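Long-range contact in DUF4442 domain-containing protein (Pseudomonas aeruginosa, PDB 1YOC), which is of unknown function but has a hotdog-type fold related to the PaaI thioesterases, so it may act on acyl thioesters: residues Tyr97-Val108 with Val126-Arg137. Numbering follows the deposited sequence.
Sequences YLAKATGDVRAV and VVAYVDDKPVFR
Arg106 lays its guanidinium flat on the ring of Tyr129, with the two planes only 11° apart. The overlap is off-centre: NH2 of Arg106 sits 3.8 Å from CD2 of Tyr129, toward the rim of the ring. The arginine chain starts extended, with CG anti to the backbone N (chi1 -176°), and bends at chi3 to bring its end over the tyrosine. NH1 of Arg106 also makes a salt bridge of 2.7 Å to OD1 of Asp132, whose carboxylate is turned 62° from the guanidinium plane. A water joins NH2 of Arg106 to the carbonyl O of Asp132. Stack, salt bridge and water together limit rotation of the guanidinium. Asp132 lies in the type I' turn from Val130 to Lys133.

The backbones of Arg106 and Tyr129 form a hydrogen-bonded antiparallel pair, and so do those of Val108 and Val127. These pairs belong to the curved antiparallel sheet of the hotdog fold. Their side chains share one face of the sheet; Val105, Ala107 and Ala128 point to the opposite one. CG1 of Val105 meets CB of Ala128 at 3.9 Å, and Val105 also packs on Leu66 of the central helix 63-81.

Strand 133-137 carries a classic beta bulge, where Val135 and Phe136 together stand opposite Ala128. O of Val135 accepts from N of Leu98 at 2.9 Å and from N of Ala99 at 3.2 Å, both from one face of its carbonyl plane. CD2 of Leu98 rests over a face of the Arg137 guanidinium, which is salt-bridged to Glu96. The Tyr97 and Phe136 side chains run alongside each other in one direction, and CD1 of Tyr97 meets the edge of the phenylalanine ring.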
loop_
_atom_site.group_PDB
_atom_site.type_symbol
_atom_site.label_atom_id
_atom_site.label_comp_id
_atom_site.label_asym_id
_atom_site.label_seq_id
_atom_site.Cartn_x
_atom_site.Cartn_y
_atom_site.Cartn_z
ATOM N N TYR B 97 -7.567 -8.373 -4.549
ATOM C CA TYR B 97 -6.808 -9.429 -3.912
ATOM C C TYR B 97 -7.369 -10.745 -4.396
ATOM O O TYR B 97 -8.477 -11.131 -4.027
ATOM C CB TYR B 97 -6.925 -9.276 -2.395
ATOM C CG TYR B 97 -6.460 -7.899 -1.968
ATOM C CD1 TYR B 97 -5.156 -7.471 -2.251
ATOM C CD2 TYR B 97 -7.314 -7.020 -1.265
ATOM C CE1 TYR B 97 -4.695 -6.196 -1.842
ATOM C CE2 TYR B 97 -6.853 -5.740 -0.857
ATOM C CZ TYR B 97 -5.553 -5.352 -1.144
ATOM O OH TYR B 97 -5.081 -4.115 -0.732
ATOM N N LEU B 98 -6.599 -11.433 -5.231
ATOM C CA LEU B 98 -7.097 -12.668 -5.833
ATOM C C LEU B 98 -6.905 -13.960 -5.055
ATOM O O LEU B 98 -7.749 -14.870 -5.148
ATOM C CB LEU B 98 -6.455 -12.872 -7.215
ATOM C CG LEU B 98 -6.452 -11.618 -8.124
ATOM C CD1 LEU B 98 -5.909 -12.029 -9.480
ATOM C CD2 LEU B 98 -7.856 -11.006 -8.240
ATOM N N ALA B 99 -5.787 -14.070 -4.354
ATOM C CA ALA B 99 -5.465 -15.289 -3.611
ATOM C C ALA B 99 -4.448 -14.912 -2.545
ATOM O O ALA B 99 -3.838 -13.856 -2.626
ATOM C CB ALA B 99 -4.842 -16.336 -4.583
ATOM N N LYS B 100 -4.268 -15.759 -1.548
ATOM C CA LYS B 100 -3.236 -15.493 -0.540
ATOM C C LYS B 100 -1.884 -15.641 -1.223
ATOM O O LYS B 100 -1.698 -16.507 -2.070
ATOM C CB LYS B 100 -3.323 -16.494 0.626
ATOM C CG LYS B 100 -4.700 -16.505 1.316
ATOM C CD LYS B 100 -5.358 -15.111 1.272
ATOM C CE LYS B 100 -6.700 -15.083 2.005
ATOM N NZ LYS B 100 -6.474 -15.317 3.447
ATOM N N ALA B 101 -0.919 -14.822 -0.819
ATOM C CA ALA B 101 0.421 -14.841 -1.419
ATOM C C ALA B 101 1.307 -15.580 -0.431
ATOM O O ALA B 101 1.723 -15.035 0.609
ATOM C CB ALA B 101 0.909 -13.426 -1.631
ATOM N N THR B 102 1.580 -16.830 -0.760
ATOM C CA THR B 102 2.320 -17.696 0.176
ATOM C C THR B 102 3.795 -17.953 -0.086
ATOM O O THR B 102 4.369 -18.928 0.424
ATOM C CB THR B 102 1.600 -19.045 0.239
ATOM O OG1 THR B 102 1.746 -19.694 -1.024
ATOM C CG2 THR B 102 0.100 -18.830 0.547
ATOM N N GLY B 103 4.421 -17.098 -0.881
ATOM C CA GLY B 103 5.840 -17.280 -1.167
ATOM C C GLY B 103 6.398 -16.030 -1.821
ATOM O O GLY B 103 5.741 -14.981 -1.771
ATOM N N ASP B 104 7.597 -16.119 -2.398
ATOM C CA ASP B 104 8.207 -14.967 -3.054
ATOM C C ASP B 104 7.317 -14.477 -4.181
ATOM O O ASP B 104 6.723 -15.263 -4.900
ATOM C CB ASP B 104 9.604 -15.302 -3.603
ATOM C CG ASP B 104 10.567 -15.787 -2.509
ATOM O OD1 ASP B 104 10.428 -15.435 -1.305
ATOM O OD2 ASP B 104 11.487 -16.537 -2.870
ATOM N N VAL B 105 7.260 -13.162 -4.302
ATOM C CA VAL B 105 6.414 -12.479 -5.273
ATOM C C VAL B 105 7.131 -11.911 -6.493
ATOM O O VAL B 105 8.272 -11.441 -6.396
ATOM C CB VAL B 105 5.677 -11.300 -4.542
ATOM C CG1 VAL B 105 4.702 -10.636 -5.481
ATOM C CG2 VAL B 105 4.893 -11.857 -3.333
ATOM N N ARG B 106 6.461 -11.992 -7.643
ATOM C CA ARG B 106 6.966 -11.436 -8.904
ATOM C C ARG B 106 5.833 -10.503 -9.396
ATOM O O ARG B 106 4.691 -10.932 -9.522
ATOM C CB ARG B 106 7.192 -12.572 -9.924
ATOM C CG ARG B 106 7.815 -12.180 -11.295
ATOM C CD ARG B 106 8.082 -13.479 -12.184
ATOM N NE ARG B 106 6.982 -13.769 -13.140
ATOM C CZ ARG B 106 6.095 -14.765 -13.009
ATOM N NH1 ARG B 106 6.158 -15.583 -11.963
ATOM N NH2 ARG B 106 5.139 -14.955 -13.918
ATOM N N ALA B 107 6.139 -9.233 -9.644
ATOM C CA ALA B 107 5.109 -8.319 -10.111
ATOM C C ALA B 107 5.484 -7.851 -11.496
ATOM O O ALA B 107 6.614 -7.434 -11.731
ATOM C CB ALA B 107 4.982 -7.116 -9.126
ATOM N N VAL B 108 4.519 -7.894 -12.413
ATOM C CA VAL B 108 4.765 -7.522 -13.789
ATOM C C VAL B 108 3.901 -6.350 -14.210
ATOM O O VAL B 108 2.678 -6.367 -14.023
ATOM C CB VAL B 108 4.461 -8.737 -14.723
ATOM C CG1 VAL B 108 4.623 -8.316 -16.191
ATOM C CG2 VAL B 108 5.372 -9.951 -14.362
ATOM N N VAL B 126 -0.750 -3.932 -13.415
ATOM C CA VAL B 126 0.257 -4.747 -12.747
ATOM C C VAL B 126 -0.420 -6.038 -12.279
ATOM O O VAL B 126 -1.552 -6.017 -11.772
ATOM C CB VAL B 126 0.832 -4.065 -11.464
ATOM C CG1 VAL B 126 1.888 -4.972 -10.832
ATOM C CG2 VAL B 126 1.480 -2.683 -11.805
ATOM N N VAL B 127 0.257 -7.162 -12.464
ATOM C CA VAL B 127 -0.251 -8.418 -11.925
ATOM C C VAL B 127 0.882 -9.005 -11.072
ATOM O O VAL B 127 2.047 -8.984 -11.476
ATOM C CB VAL B 127 -0.659 -9.403 -13.038
ATOM C CG1 VAL B 127 -1.176 -10.710 -12.422
ATOM C CG2 VAL B 127 -1.806 -8.767 -13.863
ATOM N N ALA B 128 0.553 -9.468 -9.864
ATOM C CA ALA B 128 1.578 -10.074 -9.026
ATOM C C ALA B 128 1.270 -11.564 -8.949
ATOM O O ALA B 128 0.107 -11.968 -8.889
ATOM C CB ALA B 128 1.621 -9.446 -7.591
ATOM N N TYR B 129 2.357 -12.326 -8.949
ATOM C CA TYR B 129 2.342 -13.782 -8.927
ATOM C C TYR B 129 3.171 -14.379 -7.798
ATOM O O TYR B 129 4.173 -13.781 -7.343
ATOM C CB TYR B 129 2.993 -14.326 -10.209
ATOM C CG TYR B 129 2.391 -13.876 -11.502
ATOM C CD1 TYR B 129 1.434 -14.661 -12.159
ATOM C CD2 TYR B 129 2.754 -12.643 -12.077
ATOM C CE1 TYR B 129 0.839 -14.241 -13.350
ATOM C CE2 TYR B 129 2.160 -12.206 -13.279
ATOM C CZ TYR B 129 1.203 -13.015 -13.908
ATOM O OH TYR B 129 0.617 -12.616 -15.112
ATOM N N VAL B 130 2.771 -15.592 -7.404
ATOM C CA VAL B 130 3.524 -16.403 -6.484
ATOM C C VAL B 130 3.545 -17.787 -7.174
ATOM O O VAL B 130 2.487 -18.325 -7.533
ATOM C CB VAL B 130 2.903 -16.517 -5.044
ATOM C CG1 VAL B 130 3.619 -17.631 -4.285
ATOM C CG2 VAL B 130 3.112 -15.197 -4.267
ATOM N N ASP B 131 4.740 -18.344 -7.371
ATOM C CA ASP B 131 4.878 -19.643 -8.054
ATOM C C ASP B 131 4.098 -19.628 -9.383
ATOM O O ASP B 131 3.343 -20.545 -9.704
ATOM C CB ASP B 131 4.383 -20.775 -7.127
ATOM C CG ASP B 131 4.708 -22.189 -7.665
ATOM O OD1 ASP B 131 5.754 -22.368 -8.312
ATOM O OD2 ASP B 131 3.918 -23.125 -7.415
ATOM N N ASP B 132 4.283 -18.554 -10.145
ATOM C CA ASP B 132 3.651 -18.374 -11.454
ATOM C C ASP B 132 2.130 -18.311 -11.523
ATOM O O ASP B 132 1.551 -18.322 -12.609
ATOM C CB ASP B 132 4.171 -19.433 -12.445
ATOM C CG ASP B 132 5.651 -19.322 -12.649
ATOM O OD1 ASP B 132 6.154 -18.183 -12.761
ATOM O OD2 ASP B 132 6.321 -20.356 -12.664
ATOM N N LYS B 133 1.492 -18.165 -10.382
ATOM C CA LYS B 133 0.041 -18.069 -10.350
ATOM C C LYS B 133 -0.308 -16.644 -9.869
ATOM O O LYS B 133 0.310 -16.131 -8.948
ATOM C CB LYS B 133 -0.514 -19.096 -9.360
ATOM C CG LYS B 133 -0.126 -20.521 -9.692
ATOM C CD LYS B 133 -0.581 -21.468 -8.586
ATOM C CE LYS B 133 -0.081 -22.882 -8.813
ATOM N NZ LYS B 133 1.353 -22.952 -8.436
ATOM N N PRO B 134 -1.323 -16.021 -10.474
ATOM C CA PRO B 134 -1.743 -14.659 -10.116
ATOM C C PRO B 134 -2.424 -14.605 -8.753
ATOM O O PRO B 134 -3.312 -15.405 -8.447
ATOM C CB PRO B 134 -2.664 -14.272 -11.268
ATOM C CG PRO B 134 -3.267 -15.582 -11.672
ATOM C CD PRO B 134 -2.164 -16.583 -11.545
ATOM N N VAL B 135 -1.988 -13.662 -7.922
ATOM C CA VAL B 135 -2.528 -13.535 -6.585
ATOM C C VAL B 135 -3.037 -12.108 -6.307
ATOM O O VAL B 135 -3.712 -11.876 -5.307
ATOM C CB VAL B 135 -1.450 -13.852 -5.507
ATOM C CG1 VAL B 135 -0.897 -15.271 -5.674
ATOM C CG2 VAL B 135 -0.320 -12.804 -5.548
ATOM N N PHE B 136 -2.762 -11.185 -7.223
ATOM C CA PHE B 136 -3.074 -9.763 -7.013
ATOM C C PHE B 136 -3.030 -9.002 -8.328
ATOM O O PHE B 136 -2.199 -9.308 -9.199
ATOM C CB PHE B 136 -2.006 -9.209 -6.072
ATOM C CG PHE B 136 -1.938 -7.690 -5.988
ATOM C CD1 PHE B 136 -2.627 -6.994 -4.990
ATOM C CD2 PHE B 136 -1.088 -6.980 -6.845
ATOM C CE1 PHE B 136 -2.453 -5.590 -4.830
ATOM C CE2 PHE B 136 -0.909 -5.583 -6.703
ATOM C CZ PHE B 136 -1.599 -4.897 -5.678
ATOM N N ARG B 137 -3.918 -8.009 -8.460
ATOM C CA ARG B 137 -3.926 -7.143 -9.660
ATOM C C ARG B 137 -4.094 -5.699 -9.204
ATOM O O ARG B 137 -4.789 -5.434 -8.230
ATOM C CB ARG B 137 -5.132 -7.391 -10.582
ATOM C CG ARG B 137 -5.249 -8.701 -11.298
ATOM C CD ARG B 137 -6.414 -8.586 -12.359
ATOM N NE ARG B 137 -7.727 -8.389 -11.741
ATOM C CZ ARG B 137 -8.561 -9.378 -11.405
ATOM N NH1 ARG B 137 -8.247 -10.647 -11.639
ATOM N NH2 ARG B 137 -9.696 -9.111 -10.775
HETATM O O HOH W 1 7.085 -17.734 -5.601
HETATM O O HOH W 2 6.986 -15.330 -7.775
HETATM O O HOH W 3 3.193 -16.809 -14.740
#